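Local coordinates for mRNA-binding protein PUF3 (PDB 3K49) that binds mRNAs encoding mitochondrial proteins, localizes them near mitochondria, and promotes deadenylation and decay of COX17 mRNA, at residues K280-I283 against I284-I287. Residues are numbered along the deposited sequence; the frame is centred on the assembly and turned at random.
Sequences KDLI and ISKI
Lys280 and Ile284, one helical turn apart at the end of helix 277-284, lie side by side and point the same way, Lys280 CG resting 3.6 Å from Ile284 CD1. With CG anti to the backbone N (chi1 178°), the lysine brings CG against the CD1 end of Ile284 before the chain bends at chi3 and carries NZ away. On the backbone of the same turn, Ile284 N donates to Lys280 O over 3.0 Å, an i to i+4 bond. Ser285 N repeats the pattern one residue on, reaching Asp281 O at 2.8 Å. Then the helix runs out: Lys286 N turns instead to Ile283 O at 3.2 Å, an i to i+3 bond. Ile287 N likewise bonds to Ile284 O, so the chain leaves the helix through tighter turns. Ser285 folds its hydroxyl back over this last turn; chi1 of 69° sets OG between N and the carbonyl carbon, where it donates to Leu282 O at 3.0 Å from above the carbonyl plane. Lys286 starts back in the same direction, CG lying 3.6 Å from Leu282 O, but its amine end leads off. On its outer side Ile284 packs on Leu320 of helix 313-323. Replacing Ile284 with an alanine would probably leave Lys280 CG without its apolar neighbour and open a gap facing Leu320. In this RNA-binding domain of stacked helical repeats, Ile283 and Ile284 belong to Pumilio repeat 7, and Ile283 packs on Ser271 and Ile272 of helix 264-274 and on Val255 of helix 255-259. Ile287, just after the repeat in the loop before helix 292-296, also meets Leu320 and touches Pro303, Met304 and Met307 of helix 303-308.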
loop_
_atom_site.group_PDB
_atom_site.type_symbol
_atom_site.label_atom_id
_atom_site.label_comp_id
_atom_site.label_asym_id
_atom_site.label_seq_id
_atom_site.Cartn_x
_atom_site.Cartn_y
_atom_site.Cartn_z
ATOM N N LYS A 280 16.734 -16.577 -10.951
ATOM C CA LYS A 280 16.048 -17.617 -10.192
ATOM C C LYS A 280 16.944 -18.829 -9.957
ATOM O O LYS A 280 16.979 -19.393 -8.858
ATOM C CB LYS A 280 14.773 -18.037 -10.922
ATOM C CG LYS A 280 14.003 -19.158 -10.251
ATOM C CD LYS A 280 12.685 -19.401 -10.983
ATOM C CE LYS A 280 12.032 -18.080 -11.398
ATOM N NZ LYS A 280 10.666 -18.272 -11.975
ATOM N N ASP A 281 17.669 -19.226 -10.997
ATOM C CA ASP A 281 18.550 -20.379 -10.903
ATOM C C ASP A 281 19.713 -20.050 -9.979
ATOM O O ASP A 281 20.196 -20.904 -9.231
ATOM C CB ASP A 281 19.040 -20.794 -12.294
ATOM C CG ASP A 281 17.920 -21.364 -13.163
ATOM O OD1 ASP A 281 17.233 -22.310 -12.716
ATOM O OD2 ASP A 281 17.726 -20.867 -14.295
ATOM N N LEU A 282 20.148 -18.795 -10.027
ATOM C CA LEU A 282 21.172 -18.300 -9.117
ATOM C C LEU A 282 20.795 -18.530 -7.655
ATOM O O LEU A 282 21.644 -18.862 -6.830
ATOM C CB LEU A 282 21.411 -16.814 -9.363
ATOM C CG LEU A 282 22.559 -16.240 -8.549
ATOM C CD1 LEU A 282 23.701 -17.221 -8.578
ATOM C CD2 LEU A 282 22.975 -14.882 -9.097
ATOM N N ILE A 283 19.521 -18.347 -7.332
ATOM C CA ILE A 283 19.063 -18.506 -5.962
ATOM C C ILE A 283 18.850 -19.971 -5.606
ATOM O O ILE A 283 19.179 -20.408 -4.504
ATOM C CB ILE A 283 17.751 -17.731 -5.728
ATOM C CG1 ILE A 283 17.980 -16.229 -5.897
ATOM C CG2 ILE A 283 17.163 -18.056 -4.358
ATOM C CD1 ILE A 283 16.696 -15.435 -5.947
ATOM N N ILE A 284 18.279 -20.725 -6.537
ATOM C CA ILE A 284 17.922 -22.114 -6.276
ATOM C C ILE A 284 19.164 -22.999 -6.215
ATOM O O ILE A 284 19.188 -24.010 -5.515
ATOM C CB ILE A 284 16.940 -22.633 -7.333
ATOM C CG1 ILE A 284 15.705 -21.730 -7.370
ATOM C CG2 ILE A 284 16.557 -24.081 -7.045
ATOM C CD1 ILE A 284 14.679 -22.115 -8.399
ATOM N N SER A 285 20.204 -22.597 -6.939
ATOM C CA SER A 285 21.465 -23.332 -6.943
ATOM C C SER A 285 22.157 -23.289 -5.583
ATOM O O SER A 285 23.207 -23.905 -5.389
ATOM C CB SER A 285 22.399 -22.785 -8.028
ATOM O OG SER A 285 22.861 -21.487 -7.703
ATOM N N LYS A 286 21.566 -22.559 -4.643
ATOM C CA LYS A 286 22.109 -22.462 -3.295
ATOM C C LYS A 286 21.492 -23.525 -2.396
ATOM O O LYS A 286 22.057 -23.885 -1.362
ATOM C CB LYS A 286 21.843 -21.069 -2.713
ATOM C CG LYS A 286 22.438 -19.933 -3.528
ATOM C CD LYS A 286 23.955 -19.928 -3.436
ATOM C CE LYS A 286 24.550 -18.758 -4.204
ATOM N NZ LYS A 286 25.985 -18.553 -3.853
ATOM N N ILE A 287 20.335 -24.036 -2.803
ATOM C CA ILE A 287 19.565 -24.942 -1.963
ATOM C C ILE A 287 19.461 -26.333 -2.566
ATOM O O ILE A 287 19.245 -27.311 -1.854
ATOM C CB ILE A 287 18.144 -24.399 -1.737
ATOM C CG1 ILE A 287 18.202 -22.962 -1.227
ATOM C CG2 ILE A 287 17.383 -25.272 -0.751
ATOM C CD1 ILE A 287 16.840 -22.390 -0.935
#